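Local coordinates for protein catechol 2,3-dioxygenase (Pseudomonas sp. KL28, PDB 3HPY) that probably catalyses the iron-dependent extradiol cleavage of catechol by dioxygen, giving 2-hydroxy-6-oxohexa-2,4-dienoate, as a homotetramer in aromatic catabolism, at residues H24-G36 and N140-L152. Numbering follows the deposited sequence.
Sequences HFYRNVLGLVETG and NAQREHGIAPIQL
With its CG trans to the backbone N (chi1 -175°), Leu30 brings CD1 to Ile147 and both CG and CD1 to the Pro149 ring, although its CB leaves the backbone away from them; Ile147, its CG1 swung back beside its own N (chi1 -56°), extends CD1 to 4.0 Å from Leu30 CD1. Pro149 crosses Leu30 at about a right angle, CD toward CG, and its CG meets Leu32 CD1 at 3.8 Å.

Next to this apolar seam, the carbonyls of Val29 and Leu30, where helix 19-29 gives way to loop, take bonds from the linker between the two domains. Ile147 N donates to Val29 O in a nearly straight bond (2.9 Å, 172°). Ala148 N reaches Leu30 O at 2.8 Å, more bent and from above the carbonyl plane. Gly31 and Gly146, both with positive phi and no side chain, let the two backbones come close. That nearness leaves Gly31 CA 3.2 Å from His145 O, a CA-H...O contact.

The His145 ring comes up beside the last part of the helix, its NE2 2.9 Å from Arg27 O, which lies oblique to the ring, with the Asn28 amide at the ring's edge and nearly perpendicular to it. Two waters each donate to Gly31 O, one continuing to Gln142 O and the other to Pro149 O, so this carbonyl is held by solvent bridges.

Phe219 packs on Leu30, Leu32 and Pro149, while helix 224-236 covers Ile147. The contact thus docks the interdomain linker, leading into strand 151-159 with its iron ligand His154, onto the first helix-strand turn of the N-terminal vicinal oxygen chelate domain, in the two-domain fold of extradiol dioxygenases.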
loop_
_atom_site.group_PDB
_atom_site.type_symbol
_atom_site.label_atom_id
_atom_site.label_comp_id
_atom_site.label_asym_id
_atom_site.label_seq_id
_atom_site.Cartn_x
_atom_site.Cartn_y
_atom_site.Cartn_z
ATOM N N HIS C 24 -18.866 22.510 6.559
ATOM C CA HIS C 24 -19.221 21.202 6.018
ATOM C C HIS C 24 -18.042 20.553 5.314
ATOM O O HIS C 24 -17.723 19.386 5.556
ATOM C CB HIS C 24 -20.372 21.349 5.019
ATOM C CG HIS C 24 -20.610 20.127 4.190
ATOM N ND1 HIS C 24 -21.265 19.013 4.672
ATOM C CD2 HIS C 24 -20.245 19.828 2.918
ATOM C CE1 HIS C 24 -21.294 18.082 3.735
ATOM N NE2 HIS C 24 -20.681 18.551 2.661
ATOM N N PHE C 25 -17.399 21.315 4.435
ATOM C CA PHE C 25 -16.271 20.788 3.686
ATOM C C PHE C 25 -15.118 20.301 4.565
ATOM O O PHE C 25 -14.743 19.131 4.513
ATOM C CB PHE C 25 -15.761 21.831 2.686
ATOM C CG PHE C 25 -14.525 21.402 1.950
ATOM C CD1 PHE C 25 -13.266 21.749 2.420
ATOM C CD2 PHE C 25 -14.621 20.617 0.804
ATOM C CE1 PHE C 25 -12.118 21.325 1.768
ATOM C CE2 PHE C 25 -13.473 20.183 0.141
ATOM C CZ PHE C 25 -12.223 20.536 0.623
ATOM N N TYR C 26 -14.564 21.195 5.375
ATOM C CA TYR C 26 -13.445 20.836 6.232
ATOM C C TYR C 26 -13.768 19.818 7.312
ATOM O O TYR C 26 -12.867 19.203 7.870
ATOM C CB TYR C 26 -12.846 22.094 6.872
ATOM C CG TYR C 26 -11.979 22.889 5.923
ATOM C CD1 TYR C 26 -10.767 22.370 5.458
ATOM C CD2 TYR C 26 -12.380 24.140 5.461
ATOM C CE1 TYR C 26 -9.975 23.079 4.554
ATOM C CE2 TYR C 26 -11.593 24.862 4.554
ATOM C CZ TYR C 26 -10.393 24.322 4.108
ATOM O OH TYR C 26 -9.597 25.026 3.229
ATOM N N ARG C 27 -15.042 19.618 7.607
ATOM C CA ARG C 27 -15.383 18.663 8.646
ATOM C C ARG C 27 -15.825 17.304 8.105
ATOM O O ARG C 27 -15.405 16.260 8.610
ATOM C CB ARG C 27 -16.478 19.231 9.551
ATOM C CG ARG C 27 -16.341 18.770 10.986
ATOM C CD ARG C 27 -17.663 18.354 11.589
ATOM N NE ARG C 27 -18.584 19.474 11.744
ATOM C CZ ARG C 27 -19.716 19.406 12.435
ATOM N NH1 ARG C 27 -20.058 18.271 13.031
ATOM N NH2 ARG C 27 -20.503 20.471 12.533
ATOM N N ASN C 28 -16.659 17.329 7.069
ATOM C CA ASN C 28 -17.195 16.112 6.474
ATOM C C ASN C 28 -16.423 15.598 5.265
ATOM O O ASN C 28 -16.515 14.420 4.920
ATOM C CB ASN C 28 -18.655 16.350 6.102
ATOM C CG ASN C 28 -19.500 16.697 7.303
ATOM O OD1 ASN C 28 -20.505 17.395 7.189
ATOM N ND2 ASN C 28 -19.098 16.201 8.471
ATOM N N VAL C 29 -15.673 16.479 4.616
ATOM C CA VAL C 29 -14.883 16.084 3.463
ATOM C C VAL C 29 -13.418 15.885 3.838
ATOM O O VAL C 29 -12.893 14.784 3.710
ATOM C CB VAL C 29 -14.946 17.123 2.335
ATOM C CG1 VAL C 29 -14.091 16.654 1.156
ATOM C CG2 VAL C 29 -16.390 17.334 1.905
ATOM N N LEU C 30 -12.752 16.946 4.292
ATOM C CA LEU C 30 -11.344 16.818 4.669
ATOM C C LEU C 30 -11.209 16.000 5.944
ATOM O O LEU C 30 -10.147 15.469 6.236
ATOM C CB LEU C 30 -10.692 18.191 4.870
ATOM C CG LEU C 30 -9.182 18.146 5.147
ATOM C CD1 LEU C 30 -8.475 17.385 4.036
ATOM C CD2 LEU C 30 -8.634 19.559 5.259
ATOM N N GLY C 31 -12.289 15.908 6.712
ATOM C CA GLY C 31 -12.243 15.124 7.932
ATOM C C GLY C 31 -11.568 15.748 9.139
ATOM O O GLY C 31 -11.011 15.027 9.970
ATOM N N LEU C 32 -11.586 17.074 9.237
ATOM C CA LEU C 32 -11.015 17.741 10.406
ATOM C C LEU C 32 -12.055 17.696 11.517
ATOM O O LEU C 32 -13.262 17.627 11.252
ATOM C CB LEU C 32 -10.689 19.208 10.107
ATOM C CG LEU C 32 -9.318 19.541 9.512
ATOM C CD1 LEU C 32 -8.930 18.532 8.469
ATOM C CD2 LEU C 32 -9.340 20.938 8.938
ATOM N N VAL C 33 -11.576 17.744 12.756
ATOM C CA VAL C 33 -12.422 17.721 13.941
ATOM C C VAL C 33 -12.687 19.162 14.402
ATOM O O VAL C 33 -11.755 19.881 14.745
ATOM C CB VAL C 33 -11.718 16.923 15.078
ATOM C CG1 VAL C 33 -12.569 16.913 16.335
ATOM C CG2 VAL C 33 -11.445 15.487 14.607
ATOM N N GLU C 34 -13.953 19.584 14.391
ATOM C CA GLU C 34 -14.321 20.943 14.809
ATOM C C GLU C 34 -14.065 21.033 16.294
ATOM O O GLU C 34 -14.382 20.109 17.028
ATOM C CB GLU C 34 -15.797 21.218 14.539
ATOM C CG GLU C 34 -16.199 22.644 14.874
ATOM C CD GLU C 34 -17.621 22.968 14.466
ATOM O OE1 GLU C 34 -18.011 22.614 13.333
ATOM O OE2 GLU C 34 -18.339 23.593 15.277
ATOM N N THR C 35 -13.540 22.141 16.776
ATOM C CA THR C 35 -13.244 22.122 18.185
ATOM C C THR C 35 -13.737 23.302 19.015
ATOM O O THR C 35 -13.588 23.328 20.241
ATOM C CB THR C 35 -11.739 21.908 18.326
ATOM O OG1 THR C 35 -11.358 22.007 19.698
ATOM C CG2 THR C 35 -10.990 22.912 17.474
ATOM N N GLY C 36 -14.356 24.254 18.333
ATOM C CA GLY C 36 -14.888 25.424 18.995
ATOM C C GLY C 36 -15.199 26.532 18.012
ATOM O O GLY C 36 -14.652 26.578 16.910
ATOM N N ASN C 140 -9.040 5.087 15.381
ATOM C CA ASN C 140 -10.455 4.917 15.693
ATOM C C ASN C 140 -11.288 5.400 14.510
ATOM O O ASN C 140 -10.741 5.734 13.456
ATOM C CB ASN C 140 -10.803 5.726 16.945
ATOM C CG ASN C 140 -10.754 7.216 16.701
ATOM O OD1 ASN C 140 -9.972 7.692 15.886
ATOM N ND2 ASN C 140 -11.589 7.963 17.413
ATOM N N ALA C 141 -12.607 5.442 14.686
ATOM C CA ALA C 141 -13.516 5.872 13.630
ATOM C C ALA C 141 -13.148 7.227 13.039
ATOM O O ALA C 141 -13.434 7.497 11.878
ATOM C CB ALA C 141 -14.941 5.911 14.162
ATOM N N GLN C 142 -12.515 8.077 13.837
ATOM C CA GLN C 142 -12.118 9.393 13.361
ATOM C C GLN C 142 -11.279 9.282 12.087
ATOM O O GLN C 142 -11.414 10.106 11.184
ATOM C CB GLN C 142 -11.322 10.139 14.443
ATOM C CG GLN C 142 -12.133 10.480 15.706
ATOM C CD GLN C 142 -11.289 11.138 16.797
ATOM O OE1 GLN C 142 -10.406 10.508 17.380
ATOM N NE2 GLN C 142 -11.558 12.415 17.069
ATOM N N ARG C 143 -10.438 8.254 12.020
ATOM C CA ARG C 143 -9.549 8.024 10.879
ATOM C C ARG C 143 -10.295 7.752 9.580
ATOM O O ARG C 143 -9.739 7.877 8.489
ATOM C CB ARG C 143 -8.616 6.840 11.167
ATOM C CG ARG C 143 -7.492 6.681 10.153
ATOM C CD ARG C 143 -6.647 5.423 10.381
ATOM N NE ARG C 143 -7.358 4.192 10.034
ATOM C CZ ARG C 143 -6.757 3.033 9.781
ATOM N NH1 ARG C 143 -5.436 2.944 9.837
ATOM N NH2 ARG C 143 -7.473 1.963 9.458
ATOM N N GLU C 144 -11.560 7.381 9.693
ATOM C CA GLU C 144 -12.339 7.063 8.511
ATOM C C GLU C 144 -13.385 8.111 8.183
ATOM O O GLU C 144 -14.172 7.939 7.255
ATOM C CB GLU C 144 -13.001 5.699 8.701
ATOM C CG GLU C 144 -12.007 4.627 9.104
ATOM C CD GLU C 144 -12.649 3.275 9.315
ATOM O OE1 GLU C 144 -12.987 2.614 8.315
ATOM O OE2 GLU C 144 -12.822 2.873 10.483
ATOM N N HIS C 145 -13.395 9.198 8.946
ATOM C CA HIS C 145 -14.358 10.265 8.716
ATOM C C HIS C 145 -13.772 11.200 7.676
ATOM O O HIS C 145 -12.900 12.019 7.980
ATOM C CB HIS C 145 -14.629 11.023 10.014
ATOM C CG HIS C 145 -15.644 12.114 9.875
ATOM N ND1 HIS C 145 -16.981 11.863 9.664
ATOM C CD2 HIS C 145 -15.519 13.459 9.944
ATOM C CE1 HIS C 145 -17.640 13.007 9.615
ATOM N NE2 HIS C 145 -16.775 13.991 9.783
ATOM N N GLY C 146 -14.254 11.079 6.445
ATOM C CA GLY C 146 -13.722 11.907 5.382
ATOM C C GLY C 146 -12.269 11.522 5.178
ATOM O O GLY C 146 -11.849 10.448 5.600
ATOM N N ILE C 147 -11.501 12.390 4.535
ATOM C CA ILE C 147 -10.088 12.120 4.278
ATOM C C ILE C 147 -9.352 11.897 5.604
ATOM O O ILE C 147 -8.521 10.989 5.727
ATOM C CB ILE C 147 -9.471 13.296 3.504
ATOM C CG1 ILE C 147 -10.281 13.515 2.222
ATOM C CG2 ILE C 147 -8.010 13.012 3.166
ATOM C CD1 ILE C 147 -9.833 14.707 1.391
ATOM N N ALA C 148 -9.671 12.741 6.579
ATOM C CA ALA C 148 -9.122 12.680 7.934
ATOM C C ALA C 148 -7.596 12.658 8.034
ATOM O O ALA C 148 -7.010 11.664 8.441
ATOM C CB ALA C 148 -9.715 11.468 8.663
ATOM N N PRO C 149 -6.937 13.775 7.706
ATOM C CA PRO C 149 -5.472 13.802 7.784
ATOM C C PRO C 149 -4.962 13.693 9.222
ATOM O O PRO C 149 -5.736 13.843 10.172
ATOM C CB PRO C 149 -5.121 15.123 7.116
ATOM C CG PRO C 149 -6.284 16.000 7.513
ATOM C CD PRO C 149 -7.474 15.090 7.301
ATOM N N ILE C 150 -3.658 13.450 9.360
ATOM C CA ILE C 150 -3.003 13.266 10.655
ATOM C C ILE C 150 -2.415 14.514 11.322
ATOM O O ILE C 150 -2.337 14.577 12.544
ATOM C CB ILE C 150 -1.890 12.190 10.539
ATOM C CG1 ILE C 150 -2.524 10.796 10.446
ATOM C CG2 ILE C 150 -0.962 12.239 11.744
ATOM C CD1 ILE C 150 -3.335 10.562 9.186
ATOM N N GLN C 151 -1.978 15.489 10.532
ATOM C CA GLN C 151 -1.433 16.726 11.089
ATOM C C GLN C 151 -1.333 17.828 10.042
ATOM O O GLN C 151 -1.348 17.558 8.844
ATOM C CB GLN C 151 -0.032 16.505 11.688
ATOM C CG GLN C 151 1.028 16.012 10.703
ATOM C CD GLN C 151 2.442 16.027 11.280
ATOM O OE1 GLN C 151 2.655 15.728 12.459
ATOM N NE2 GLN C 151 3.418 16.349 10.439
ATOM N N LEU C 152 -1.253 19.074 10.512
ATOM C CA LEU C 152 -1.059 20.218 9.627
ATOM C C LEU C 152 0.446 20.081 9.382
ATOM O O LEU C 152 1.246 20.331 10.280
ATOM C CB LEU C 152 -1.371 21.530 10.366
ATOM C CG LEU C 152 -0.951 22.845 9.693
ATOM C CD1 LEU C 152 -1.839 23.087 8.477
ATOM C CD2 LEU C 152 -1.060 24.018 10.677
HETATM O O HOH W 1 -11.427 12.766 11.648
HETATM O O HOH W 2 -8.227 14.809 10.967
#